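Local structure of HpcH/HpaI aldolase/citrate lyase family protein (4MF4) at residues W31-S36 with S250-W255; Y48-I53 with E80-V85; G35-A40 with A66-A71; L43-Y48 with A75-E80; G227-D232 with L246-A251. The protein belongs to the HpcH/HpaI aldolase/citrate lyase family and folds as a closed barrel of eight parallel strands with helices between them. One frame throughout, in Å; residues are numbered along the deposited sequence.

All five contacts lie in one eight-stranded parallel barrel. Contact 1 joins the first strand, 27-32, to the last, 246-251, and so closes the barrel; contacts 2 and 4 are nested inside the loop it closes, and contact 3 starts from the same part of the chain, sharing Gly35 and Ser36. Contact 5 pairs strand 225-230 with strand 246-251 and shares Ser250 and Ala251 with contact 1. Contact 2 pairs strands 50-54 and 80-84, its centre about 11 Å from that of contact 1. Contacts 3 and 4 lie on the outer layer, where helices 37-43 and 62-73 meet and where the loops after them return to the strands. Contacts 3 and 5 are farthest apart, with centres about 20 Å apart.

Contact 1. Residues W31-S36 with S250-W255; sequences WLSLGS and SADVSW
Backbone hydrogen bonds join the first and last strands here. Trp31 and Ala251 form a parallel bridge. Trp31 N donates to Ser250 O at 3.1 Å, in the plane of that carbonyl. Asp252 N donates to Trp31 O at 2.9 Å, nearly along the C=O axis.

The carboxylate of Asp252 carries the polar part. Its CG sits between the backbone N and the carbonyl carbon (chi1 54°), which turns the group toward the loop after strand 27-32. Ser33 N reaches OD1 of Asp252 at 3.0 Å from above the carboxylate plane. Leu34 N meets the syn lone pair of Asp252 OD2 at 3.1 Å. A water also donates to Asp252 OD2 and weakly accepts from Ser36 N. Asp252 OD1 further takes a weak bond from Val253 N.

Apolar packing flanks this group. Leu34 runs antiparallel to the Asp252 side chain, and its CD2 lies 3.8 Å from Val253 CB. Trp31 CB meets Ala251 CB at 3.6 Å. The Trp31 indole leads away from the contact, and its NE1 bonds Asp54. Leu256 of the second subunit packs on Asp252.

The carboxylate is buried, yet two backbone N-H groups of the loop and a water grip it, with a weak third N-H from Val253. These donors, with its place in the first turn of helix 252-268, would probably favour the charged form of Asp252.

Contact 2. Residues Y48-I53 with E80-V85; sequences YDWLCI and EPVVRV. With EDO (1,2-ethanediol), chain G.
The Trp50 indole and the isopropyl group of Val82 cross obliquely on one face of the sheet. Trp50 CG lies between the backbone N and the carbonyl carbon (chi1 56°). This places the six-membered part of the indole beside Val82, with CE3 3.7 Å from Val82 CG2. The other branch, Val82 CG1, is turned to Cys52 SG at 4.1 Å. Trp50 NE1 bonds the carbonyl of Leu27.

Leu51, Pro81, Ile53 and Val83 point to the other face; helix 62-73 covers Leu51, Ile53 and Pro81, while Val83 packs on Met55 and Ala101. Ile53 CB and Val83 CG2 are 4.4 Å apart, a loose touch.

Arg84 leaves the strand with CG anti to the backbone N and bends at chi3 (75°). Its NH2 donates to O2 of the ethanediol at 2.8 Å, in the guanidinium plane. Asp54 forms a salt bridge with Arg84 NE, and Gln164 bonds NH1.

Five backbone hydrogen bonds hold the strands in parallel register. Val82 N to Leu51 O and Ile53 N to Val82 O are the shortest, both 2.8 Å. Strand 50-54, helix 62-73 and strand 80-84 form a beta-alpha-beta unit, the repeating element of a TIM barrel.

Contact 3. Residues G35-A40 with A66-A71; sequences GSDSAA and ASQLRA
The carboxylate of Asp37 and the carboxamide of Gln68 are the flat groups of this contact. Asp37 turns both oxygens to Ser67 CB, with OD1 at 3.4 Å and OD2 at 3.5 Å. The amide end of Gln68 lies by Gly35, its NE2 3.8 Å from Gly35 CA. The two residues belong to neighbouring helices, 37-43 and 62-73, in the outer layer of the TIM barrel.

Water links the polar ends. One water donates to Gly35 O and Asp37 OD1 and accepts weakly from Gln68 NE2. Two more reach Gln68 OE1: one accepts from Gly35 N, the other lies 2.7 Å from Ser36 O. Gln68 NE2 has its stronger partner in Asn60. The Gln68 chain is extended beyond CG, which carries the amide across to the loop before helix 37-43.

Ser36 is the N-cap of that helix. Its OG accepts from Ala39 N at 3.0 Å. Arg70 faces the fourth subunit and forms a salt bridge there with Glu41 of that subunit.

Further along, the helices meet through small residues. Ala40 CB approaches Ala71 CB at 4.4 Å, and Ala71 CB also sits 3.4 Å from Asp37 O.

Contact 4. Residues L43-Y48 with A75-E80; sequences LAHAGY and AHLPSE
This is a loop-to-loop contact at the end of the barrel where strands 50-54 and 80-84 begin. Segment 43-48 follows helix 37-43, and segment 75-80 follows helix 62-73; each leads back to a strand.

Ser79 makes the direct polar link. Its OG donates to Tyr48 O at 2.8 Å, from above the carbonyl plane. A water donates to both Ser79 OG and Leu43 O and accepts from Tyr48 N. A second water joins Ala44 O to Ser79 N.

Apolar contacts lie beside these bonds. Ala44 CB meets Ala75 CB at 3.6 Å. The His45 ring carries Leu77 CD1 over one face, 3.4 Å from ND1, and the two side chains cross at about a right angle. His45 NE2 comes 3.5 Å from Ala75 CB. Tyr48 turns its ring away, and its OH bonds Thr260 O of the second subunit.

A type I turn from Leu43 to Ala46 starts the first loop. Both are alpha-beta loops, the helix-to-strand connections of successive beta-alpha units in a TIM barrel.

Contact 5. Residues G227-D232 with L246-A251; sequences GIFAGD and LITVSA
Strands 227-230 and 246-251 run parallel, their axes 4.6 Å apart at closest approach and 13° from aligned. Ile228 O takes two donors. Thr248 N meets it at 2.9 Å, nearly along the C=O axis. Thr248 OG1 reaches the same Ile228 O at 3.2 Å, from above the carbonyl plane. Ala230 N then donates to Thr248 O at 2.9 Å, in that carbonyl's plane. Beyond this the ladder loosens: Ser250 N gives only a weak bond to Ala230 O, and Val249 is the centre of an inverse gamma turn.

The first torsion of Thr248 (chi1 -44°) sets OG1 beside its own backbone N and sends CG2 anti to that N. The methyl therefore points at the Phe229 ring, with CG2 3.6 Å from Phe229 CD2. Phe229 CG is anti to the backbone N (chi1 -175°), so the ring extends along the neighbouring strand and its CZ comes 3.8 Å from Ser250 CA.

The strands and helix 233-242 form a beta-alpha-beta unit, the last such unit of the TIM barrel. Helix 233-242 covers the face that carries Ile228, Ala230 and Ile247, with Tyr239 on both Ile228 and Ala230. Ile228 CG2 touches Ile247 CG1 at 4.2 Å on that face. On the other, Trp31 meets Phe229 in an edge-to-face pair, and Met139 of the third subunit packs on Phe229. An ethanediol lies about 4 Å from the Phe229 side chain.

Contact 1. Residues W31-S36 with S250-W255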
# COMPACT_ATOMS: atom_id res chain seq x y z
N TRP A 31 -23.03 -7.55 1.09
CA TRP A 31 -22.27 -6.58 0.34
C TRP A 31 -21.02 -6.19 1.12
O TRP A 31 -21.11 -5.89 2.33
CB TRP A 31 -23.10 -5.31 0.14
CG TRP A 31 -22.92 -4.69 -1.17
CD1 TRP A 31 -22.28 -3.52 -1.45
CD2 TRP A 31 -23.42 -5.19 -2.41
NE1 TRP A 31 -22.35 -3.28 -2.80
CE2 TRP A 31 -23.03 -4.30 -3.41
CE3 TRP A 31 -24.15 -6.33 -2.77
CZ2 TRP A 31 -23.36 -4.49 -4.74
CZ3 TRP A 31 -24.47 -6.53 -4.10
CH2 TRP A 31 -24.07 -5.62 -5.07
N LEU A 32 -19.87 -6.21 0.44
CA LEU A 32 -18.63 -5.81 1.06
C LEU A 32 -18.18 -4.47 0.47
O LEU A 32 -17.65 -4.43 -0.63
CB LEU A 32 -17.53 -6.86 0.87
CG LEU A 32 -17.83 -8.29 1.28
CD1 LEU A 32 -16.61 -9.15 1.00
CD2 LEU A 32 -18.23 -8.39 2.74
N SER A 33 -18.40 -3.41 1.25
CA SER A 33 -18.04 -2.01 0.93
C SER A 33 -16.78 -1.48 1.65
O SER A 33 -16.19 -0.49 1.20
CB SER A 33 -19.19 -1.08 1.36
OG SER A 33 -20.41 -1.47 0.76
N LEU A 34 -16.36 -2.11 2.75
CA LEU A 34 -15.31 -1.54 3.58
C LEU A 34 -13.92 -1.63 2.95
O LEU A 34 -13.00 -0.88 3.34
CB LEU A 34 -15.29 -2.18 4.98
CG LEU A 34 -16.43 -1.91 5.97
CD1 LEU A 34 -16.33 -2.92 7.13
CD2 LEU A 34 -16.33 -0.46 6.44
N GLY A 35 -13.73 -2.51 1.97
CA GLY A 35 -12.43 -2.61 1.30
C GLY A 35 -11.31 -3.21 2.12
O GLY A 35 -10.13 -2.93 1.88
N SER A 36 -11.68 -4.07 3.06
CA SER A 36 -10.79 -4.55 4.11
C SER A 36 -10.56 -6.05 3.96
O SER A 36 -11.53 -6.80 3.93
CB SER A 36 -11.48 -4.29 5.49
OG SER A 36 -10.80 -4.98 6.55
N SER A 250 -28.24 -6.54 3.20
CA SER A 250 -27.52 -5.28 3.39
C SER A 250 -25.99 -5.42 3.21
O SER A 250 -25.54 -6.22 2.41
CB SER A 250 -27.91 -4.66 4.74
OG SER A 250 -27.50 -3.31 4.88
N ALA A 251 -25.21 -4.63 3.94
CA ALA A 251 -23.76 -4.42 3.67
C ALA A 251 -23.01 -4.41 4.99
O ALA A 251 -23.59 -4.06 6.07
CB ALA A 251 -23.56 -3.08 2.95
N ASP A 252 -21.75 -4.80 4.90
CA ASP A 252 -20.84 -4.84 6.05
C ASP A 252 -20.84 -3.53 6.84
O ASP A 252 -21.04 -3.56 8.05
CB ASP A 252 -19.40 -5.21 5.61
CG ASP A 252 -18.82 -4.30 4.52
OD1 ASP A 252 -19.49 -3.36 4.01
OD2 ASP A 252 -17.64 -4.52 4.18
N VAL A 253 -20.68 -2.40 6.16
CA VAL A 253 -20.53 -1.14 6.88
C VAL A 253 -21.84 -0.76 7.57
O VAL A 253 -21.82 -0.15 8.64
CB VAL A 253 -20.07 0.02 5.95
CG1 VAL A 253 -21.07 0.34 4.87
CG2 VAL A 253 -19.78 1.26 6.75
N SER A 254 -22.98 -1.09 6.95
CA SER A 254 -24.29 -0.80 7.54
C SER A 254 -24.51 -1.61 8.83
O SER A 254 -24.99 -1.09 9.86
CB SER A 254 -25.38 -1.10 6.51
OG SER A 254 -25.14 -0.33 5.32
N TRP A 255 -24.18 -2.89 8.79
CA TRP A 255 -24.31 -3.72 10.01
C TRP A 255 -23.38 -3.28 11.12
O TRP A 255 -23.78 -3.27 12.29
CB TRP A 255 -24.07 -5.20 9.70
CG TRP A 255 -25.25 -5.77 8.89
CD1 TRP A 255 -25.20 -6.28 7.62
CD2 TRP A 255 -26.60 -5.91 9.32
NE1 TRP A 255 -26.45 -6.68 7.23
CE2 TRP A 255 -27.32 -6.45 8.25
CE3 TRP A 255 -27.27 -5.56 10.50
CZ2 TRP A 255 -28.67 -6.70 8.31
CZ3 TRP A 255 -28.63 -5.83 10.57
CH2 TRP A 255 -29.32 -6.37 9.47
O HOH W 1 -14.85 -5.01 3.69

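Contact 2. Residues Y48-I53 with E80-V85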
# COMPACT_ATOMS: atom_id res chain seq x y z
N TYR A 48 -22.75 -16.92 5.02
CA TYR A 48 -23.50 -16.46 3.83
C TYR A 48 -23.17 -17.37 2.63
O TYR A 48 -22.06 -17.93 2.52
CB TYR A 48 -23.18 -15.01 3.50
CG TYR A 48 -23.90 -14.07 4.42
CD1 TYR A 48 -23.44 -13.81 5.69
CD2 TYR A 48 -25.06 -13.42 4.01
CE1 TYR A 48 -24.16 -12.98 6.57
CE2 TYR A 48 -25.76 -12.58 4.85
CZ TYR A 48 -25.32 -12.37 6.12
OH TYR A 48 -25.99 -11.50 6.92
N ASP A 49 -24.13 -17.51 1.73
CA ASP A 49 -23.89 -18.25 0.46
C ASP A 49 -22.94 -17.49 -0.48
O ASP A 49 -22.15 -18.11 -1.22
CB ASP A 49 -25.21 -18.57 -0.20
CG ASP A 49 -26.14 -19.33 0.75
OD1 ASP A 49 -25.68 -20.39 1.23
OD2 ASP A 49 -27.27 -18.83 1.07
N TRP A 50 -23.04 -16.16 -0.49
CA TRP A 50 -22.14 -15.36 -1.35
C TRP A 50 -21.76 -14.06 -0.68
O TRP A 50 -22.46 -13.60 0.21
CB TRP A 50 -22.78 -15.12 -2.74
CG TRP A 50 -24.12 -14.49 -2.71
CD1 TRP A 50 -25.31 -15.08 -2.39
CD2 TRP A 50 -24.41 -13.12 -2.99
NE1 TRP A 50 -26.34 -14.16 -2.46
CE2 TRP A 50 -25.81 -12.95 -2.82
CE3 TRP A 50 -23.64 -12.02 -3.35
CZ2 TRP A 50 -26.44 -11.73 -3.01
CZ3 TRP A 50 -24.28 -10.81 -3.58
CH2 TRP A 50 -25.68 -10.68 -3.38
N LEU A 51 -20.64 -13.48 -1.10
CA LEU A 51 -20.18 -12.19 -0.62
C LEU A 51 -19.79 -11.33 -1.81
O LEU A 51 -19.12 -11.81 -2.72
CB LEU A 51 -18.95 -12.35 0.28
CG LEU A 51 -19.08 -13.18 1.55
CD1 LEU A 51 -17.73 -13.41 2.22
CD2 LEU A 51 -19.98 -12.48 2.54
N CYS A 52 -20.23 -10.08 -1.85
CA CYS A 52 -19.99 -9.22 -3.04
C CYS A 52 -18.91 -8.17 -2.80
O CYS A 52 -19.06 -7.33 -1.92
CB CYS A 52 -21.27 -8.52 -3.51
SG CYS A 52 -21.02 -7.68 -5.08
N ILE A 53 -17.83 -8.25 -3.56
CA ILE A 53 -16.79 -7.21 -3.54
C ILE A 53 -17.20 -6.16 -4.55
O ILE A 53 -17.18 -6.40 -5.75
CB ILE A 53 -15.41 -7.80 -3.88
CG1 ILE A 53 -15.01 -8.86 -2.86
CG2 ILE A 53 -14.32 -6.71 -3.93
CD1 ILE A 53 -13.99 -9.82 -3.42
N GLU A 80 -19.31 -18.00 -1.78
CA GLU A 80 -18.87 -17.79 -3.13
C GLU A 80 -18.71 -16.28 -3.32
O GLU A 80 -19.65 -15.55 -3.12
CB GLU A 80 -19.91 -18.35 -4.10
CG GLU A 80 -19.94 -19.87 -4.18
CD GLU A 80 -19.00 -20.42 -5.26
OE1 GLU A 80 -18.39 -19.61 -5.99
OE2 GLU A 80 -18.94 -21.67 -5.43
N PRO A 81 -17.52 -15.81 -3.70
CA PRO A 81 -17.39 -14.39 -4.04
C PRO A 81 -18.10 -13.99 -5.35
O PRO A 81 -18.15 -14.75 -6.36
CB PRO A 81 -15.87 -14.18 -4.19
CG PRO A 81 -15.27 -15.52 -4.19
CD PRO A 81 -16.31 -16.58 -4.01
N VAL A 82 -18.65 -12.79 -5.32
CA VAL A 82 -19.22 -12.14 -6.49
C VAL A 82 -18.49 -10.79 -6.60
O VAL A 82 -18.23 -10.13 -5.55
CB VAL A 82 -20.73 -11.91 -6.25
CG1 VAL A 82 -21.35 -11.09 -7.36
CG2 VAL A 82 -21.46 -13.25 -6.08
N VAL A 83 -18.14 -10.38 -7.82
CA VAL A 83 -17.55 -9.05 -8.03
C VAL A 83 -18.49 -8.17 -8.82
O VAL A 83 -18.93 -8.57 -9.92
CB VAL A 83 -16.14 -9.13 -8.71
CG1 VAL A 83 -15.64 -7.75 -9.11
CG2 VAL A 83 -15.13 -9.77 -7.79
N ARG A 84 -18.87 -7.00 -8.29
CA ARG A 84 -19.58 -6.03 -9.15
C ARG A 84 -18.59 -5.08 -9.81
O ARG A 84 -17.96 -4.27 -9.11
CB ARG A 84 -20.62 -5.20 -8.41
CG ARG A 84 -21.21 -4.11 -9.32
CD ARG A 84 -22.53 -3.58 -8.83
NE ARG A 84 -22.36 -2.70 -7.69
CZ ARG A 84 -23.33 -2.00 -7.11
NH1 ARG A 84 -24.62 -2.08 -7.50
NH2 ARG A 84 -23.03 -1.22 -6.08
N VAL A 85 -18.45 -5.17 -11.15
CA VAL A 85 -17.49 -4.34 -11.87
C VAL A 85 -18.02 -2.91 -11.97
O VAL A 85 -19.22 -2.68 -11.80
CB VAL A 85 -17.08 -4.91 -13.26
CG1 VAL A 85 -16.45 -6.27 -13.10
CG2 VAL A 85 -18.26 -4.93 -14.23
C1 EDO G . -26.36 -2.32 -4.24
O1 EDO G . -27.57 -2.14 -5.00
C2 EDO G . -25.85 -1.05 -3.58
O2 EDO G . -25.22 -0.22 -4.57

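Contact 3. Residues G35-A40 with A66-A71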
# COMPACT_ATOMS: atom_id res chain seq x y z
N GLY A 35 -13.73 -2.51 1.97
CA GLY A 35 -12.43 -2.61 1.30
C GLY A 35 -11.31 -3.21 2.12
O GLY A 35 -10.13 -2.93 1.88
N SER A 36 -11.68 -4.07 3.06
CA SER A 36 -10.79 -4.55 4.11
C SER A 36 -10.56 -6.05 3.96
O SER A 36 -11.53 -6.80 3.93
CB SER A 36 -11.48 -4.29 5.49
OG SER A 36 -10.80 -4.98 6.55
N ASP A 37 -9.30 -6.48 3.88
CA ASP A 37 -8.98 -7.94 3.80
C ASP A 37 -9.41 -8.68 5.07
O ASP A 37 -9.98 -9.76 5.03
CB ASP A 37 -7.48 -8.19 3.56
CG ASP A 37 -6.99 -7.67 2.24
OD1 ASP A 37 -7.80 -7.37 1.32
OD2 ASP A 37 -5.75 -7.56 2.12
N SER A 38 -9.13 -8.08 6.22
CA SER A 38 -9.49 -8.70 7.49
C SER A 38 -11.01 -8.82 7.62
O SER A 38 -11.50 -9.84 8.07
CB SER A 38 -8.88 -7.91 8.66
OG SER A 38 -9.06 -6.52 8.49
N ALA A 39 -11.75 -7.80 7.18
CA ALA A 39 -13.21 -7.82 7.25
C ALA A 39 -13.76 -8.91 6.34
O ALA A 39 -14.70 -9.61 6.73
CB ALA A 39 -13.84 -6.49 6.88
N ALA A 40 -13.17 -9.05 5.16
CA ALA A 40 -13.62 -10.07 4.18
C ALA A 40 -13.36 -11.47 4.73
O ALA A 40 -14.21 -12.39 4.58
CB ALA A 40 -12.90 -9.89 2.85
N ALA A 66 -8.19 -8.78 -5.77
CA ALA A 66 -7.37 -9.97 -5.57
C ALA A 66 -7.08 -10.27 -4.07
O ALA A 66 -7.12 -11.40 -3.66
CB ALA A 66 -6.04 -9.83 -6.35
N SER A 67 -6.78 -9.23 -3.30
CA SER A 67 -6.47 -9.38 -1.89
C SER A 67 -7.72 -9.82 -1.04
O SER A 67 -7.58 -10.61 -0.08
CB SER A 67 -5.85 -8.09 -1.36
OG SER A 67 -4.61 -7.84 -2.03
N GLN A 68 -8.90 -9.33 -1.41
CA GLN A 68 -10.16 -9.77 -0.78
C GLN A 68 -10.57 -11.18 -1.22
O GLN A 68 -11.07 -12.00 -0.41
CB GLN A 68 -11.28 -8.79 -0.97
CG GLN A 68 -11.09 -7.63 -0.04
CD GLN A 68 -11.94 -6.45 -0.42
OE1 GLN A 68 -13.16 -6.44 -0.15
NE2 GLN A 68 -11.32 -5.44 -1.02
N LEU A 69 -10.37 -11.50 -2.48
CA LEU A 69 -10.57 -12.91 -2.90
C LEU A 69 -9.71 -13.89 -2.11
O LEU A 69 -10.16 -14.96 -1.71
CB LEU A 69 -10.39 -13.07 -4.41
CG LEU A 69 -11.46 -12.35 -5.24
CD1 LEU A 69 -11.06 -12.48 -6.73
CD2 LEU A 69 -12.87 -12.85 -5.00
N ARG A 70 -8.45 -13.57 -1.94
CA ARG A 70 -7.50 -14.40 -1.25
C ARG A 70 -7.95 -14.49 0.16
O ARG A 70 -7.91 -15.57 0.76
CB ARG A 70 -6.07 -13.81 -1.33
CG ARG A 70 -5.31 -14.13 -2.59
CD ARG A 70 -4.09 -13.24 -2.72
NE ARG A 70 -3.42 -13.68 -3.89
CZ ARG A 70 -2.87 -12.89 -4.79
NH1 ARG A 70 -2.87 -11.56 -4.64
NH2 ARG A 70 -2.33 -13.49 -5.84
N ALA A 71 -8.40 -13.36 0.71
CA ALA A 71 -8.75 -13.33 2.12
C ALA A 71 -9.99 -14.22 2.41
O ALA A 71 -10.03 -14.93 3.39
CB ALA A 71 -9.02 -11.90 2.58
O HOH W 2 -14.94 -4.33 0.02
O HOH W 3 -8.36 -4.73 0.13
O HOH W 4 -13.75 -6.35 2.46

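Contact 4. Residues L43-Y48 with A75-E80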
# COMPACT_ATOMS: atom_id res chain seq x y z
N LEU A 43 -15.81 -12.06 7.62
CA LEU A 43 -17.16 -12.33 7.09
C LEU A 43 -17.31 -13.65 6.32
O LEU A 43 -18.41 -14.21 6.24
CB LEU A 43 -17.68 -11.11 6.31
CG LEU A 43 -17.93 -9.91 7.20
CD1 LEU A 43 -18.22 -8.65 6.37
CD2 LEU A 43 -19.09 -10.17 8.17
N ALA A 44 -16.21 -14.16 5.78
CA ALA A 44 -16.17 -15.51 5.23
C ALA A 44 -16.52 -16.61 6.25
O ALA A 44 -16.83 -17.75 5.83
CB ALA A 44 -14.83 -15.78 4.57
N HIS A 45 -16.59 -16.25 7.54
CA HIS A 45 -16.99 -17.14 8.62
C HIS A 45 -18.44 -16.88 9.07
O HIS A 45 -18.91 -17.44 10.05
CB HIS A 45 -16.07 -16.97 9.85
CG HIS A 45 -14.68 -17.45 9.64
ND1 HIS A 45 -14.23 -18.68 10.08
CD2 HIS A 45 -13.63 -16.87 9.01
CE1 HIS A 45 -12.96 -18.82 9.77
NE2 HIS A 45 -12.57 -17.75 9.10
N ALA A 46 -19.16 -16.03 8.36
CA ALA A 46 -20.47 -15.59 8.81
C ALA A 46 -21.63 -16.46 8.29
O ALA A 46 -22.77 -16.23 8.67
CB ALA A 46 -20.69 -14.13 8.42
N GLY A 47 -21.33 -17.44 7.44
CA GLY A 47 -22.33 -18.38 6.93
C GLY A 47 -23.10 -18.02 5.66
O GLY A 47 -24.02 -18.73 5.25
N TYR A 48 -22.75 -16.92 5.02
CA TYR A 48 -23.50 -16.46 3.83
C TYR A 48 -23.17 -17.37 2.63
O TYR A 48 -22.06 -17.93 2.52
CB TYR A 48 -23.18 -15.01 3.50
CG TYR A 48 -23.90 -14.07 4.42
CD1 TYR A 48 -23.44 -13.81 5.69
CD2 TYR A 48 -25.06 -13.42 4.01
CE1 TYR A 48 -24.16 -12.98 6.57
CE2 TYR A 48 -25.76 -12.58 4.85
CZ TYR A 48 -25.32 -12.37 6.12
OH TYR A 48 -25.99 -11.50 6.92
N ALA A 75 -10.27 -18.56 4.35
CA ALA A 75 -11.11 -19.09 5.41
C ALA A 75 -11.49 -20.53 5.16
O ALA A 75 -11.97 -21.16 6.07
CB ALA A 75 -12.39 -18.26 5.61
N HIS A 76 -11.36 -21.02 3.93
CA HIS A 76 -11.67 -22.42 3.56
C HIS A 76 -13.13 -22.79 3.89
O HIS A 76 -13.42 -23.92 4.31
CB HIS A 76 -10.72 -23.42 4.26
CG HIS A 76 -9.33 -23.46 3.69
ND1 HIS A 76 -8.46 -22.39 3.74
CD2 HIS A 76 -8.64 -24.48 3.12
CE1 HIS A 76 -7.30 -22.73 3.21
NE2 HIS A 76 -7.39 -23.99 2.81
N LEU A 77 -14.05 -21.86 3.68
CA LEU A 77 -15.44 -22.10 4.02
C LEU A 77 -16.27 -21.91 2.76
O LEU A 77 -15.73 -21.59 1.72
CB LEU A 77 -15.85 -21.19 5.19
CG LEU A 77 -15.33 -21.69 6.58
CD1 LEU A 77 -15.51 -20.63 7.67
CD2 LEU A 77 -16.01 -22.98 7.02
N PRO A 78 -17.59 -22.11 2.83
CA PRO A 78 -18.33 -22.21 1.54
C PRO A 78 -18.75 -20.92 0.79
O PRO A 78 -19.24 -21.03 -0.31
CB PRO A 78 -19.61 -22.99 1.93
CG PRO A 78 -19.43 -23.43 3.31
CD PRO A 78 -18.37 -22.60 3.97
N SER A 79 -18.62 -19.72 1.35
CA SER A 79 -19.08 -18.49 0.63
C SER A 79 -18.48 -18.31 -0.79
O SER A 79 -17.31 -18.45 -0.99
CB SER A 79 -18.74 -17.25 1.45
OG SER A 79 -19.32 -17.28 2.75
N GLU A 80 -19.31 -18.00 -1.78
CA GLU A 80 -18.87 -17.79 -3.13
C GLU A 80 -18.71 -16.28 -3.32
O GLU A 80 -19.65 -15.55 -3.12
CB GLU A 80 -19.91 -18.35 -4.10
CG GLU A 80 -19.94 -19.87 -4.18
CD GLU A 80 -19.00 -20.42 -5.26
OE1 GLU A 80 -18.39 -19.61 -5.99
OE2 GLU A 80 -18.94 -21.67 -5.43
O HOH W 5 -20.14 -15.89 4.98
O HOH W 6 -16.64 -18.73 3.20

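Contact 5. Residues G227-D232 with L246-A251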
# COMPACT_ATOMS: atom_id res chain seq x y z
N GLY A 227 -32.47 -11.57 -8.16
CA GLY A 227 -31.79 -11.12 -6.95
C GLY A 227 -32.19 -9.69 -6.61
O GLY A 227 -32.76 -9.00 -7.45
N ILE A 228 -31.81 -9.24 -5.42
CA ILE A 228 -32.24 -7.96 -4.90
C ILE A 228 -31.35 -7.57 -3.73
O ILE A 228 -30.83 -8.44 -3.00
CB ILE A 228 -33.74 -8.02 -4.48
CG1 ILE A 228 -34.30 -6.62 -4.18
CG2 ILE A 228 -33.92 -8.99 -3.35
CD1 ILE A 228 -35.81 -6.53 -4.16
N PHE A 229 -31.15 -6.26 -3.59
CA PHE A 229 -30.45 -5.70 -2.45
C PHE A 229 -31.51 -5.33 -1.44
O PHE A 229 -32.34 -4.46 -1.73
CB PHE A 229 -29.63 -4.44 -2.85
CG PHE A 229 -28.78 -3.90 -1.72
CD1 PHE A 229 -29.31 -2.99 -0.82
CD2 PHE A 229 -27.52 -4.38 -1.50
CE1 PHE A 229 -28.56 -2.51 0.25
CE2 PHE A 229 -26.75 -3.91 -0.44
CZ PHE A 229 -27.29 -2.97 0.43
N ALA A 230 -31.48 -5.95 -0.26
CA ALA A 230 -32.38 -5.60 0.84
C ALA A 230 -31.63 -4.69 1.83
O ALA A 230 -30.46 -4.98 2.21
CB ALA A 230 -32.89 -6.85 1.54
N GLY A 231 -32.29 -3.60 2.22
CA GLY A 231 -31.72 -2.62 3.18
C GLY A 231 -31.83 -3.04 4.63
O GLY A 231 -31.17 -2.50 5.46
N ASP A 232 -32.67 -4.03 4.93
CA ASP A 232 -32.90 -4.50 6.30
C ASP A 232 -33.47 -5.94 6.27
O ASP A 232 -33.80 -6.45 5.19
CB ASP A 232 -33.88 -3.57 7.01
CG ASP A 232 -35.14 -3.32 6.20
OD1 ASP A 232 -36.05 -4.18 6.17
OD2 ASP A 232 -35.21 -2.26 5.59
N LEU A 246 -31.63 -14.60 -5.01
CA LEU A 246 -30.31 -14.06 -4.63
C LEU A 246 -30.49 -12.78 -3.84
O LEU A 246 -30.56 -11.65 -4.41
CB LEU A 246 -29.46 -13.84 -5.86
CG LEU A 246 -27.99 -13.53 -5.58
CD1 LEU A 246 -27.18 -14.82 -5.50
CD2 LEU A 246 -27.41 -12.64 -6.63
N ILE A 247 -30.57 -12.93 -2.52
CA ILE A 247 -30.99 -11.84 -1.66
C ILE A 247 -29.79 -11.33 -0.86
O ILE A 247 -29.16 -12.12 -0.15
CB ILE A 247 -32.08 -12.30 -0.69
CG1 ILE A 247 -33.33 -12.71 -1.48
CG2 ILE A 247 -32.43 -11.16 0.26
CD1 ILE A 247 -34.44 -13.29 -0.64
N THR A 248 -29.49 -10.04 -1.01
CA THR A 248 -28.41 -9.38 -0.29
C THR A 248 -28.99 -8.86 1.01
O THR A 248 -29.89 -8.05 0.98
CB THR A 248 -27.85 -8.14 -1.04
OG1 THR A 248 -27.66 -8.39 -2.43
CG2 THR A 248 -26.54 -7.72 -0.47
N VAL A 249 -28.44 -9.30 2.15
CA VAL A 249 -28.85 -8.85 3.48
C VAL A 249 -28.00 -7.65 3.89
O VAL A 249 -27.13 -7.73 4.78
CB VAL A 249 -28.78 -10.00 4.54
CG1 VAL A 249 -29.47 -9.60 5.83
CG2 VAL A 249 -29.42 -11.29 4.06
N SER A 250 -28.24 -6.54 3.20
CA SER A 250 -27.52 -5.28 3.39
C SER A 250 -25.99 -5.42 3.21
O SER A 250 -25.54 -6.22 2.41
CB SER A 250 -27.91 -4.66 4.74
OG SER A 250 -27.50 -3.31 4.88
N ALA A 251 -25.21 -4.63 3.94
CA ALA A 251 -23.76 -4.42 3.67
C ALA A 251 -23.01 -4.41 4.99
O ALA A 251 -23.59 -4.06 6.07
CB ALA A 251 -23.56 -3.08 2.95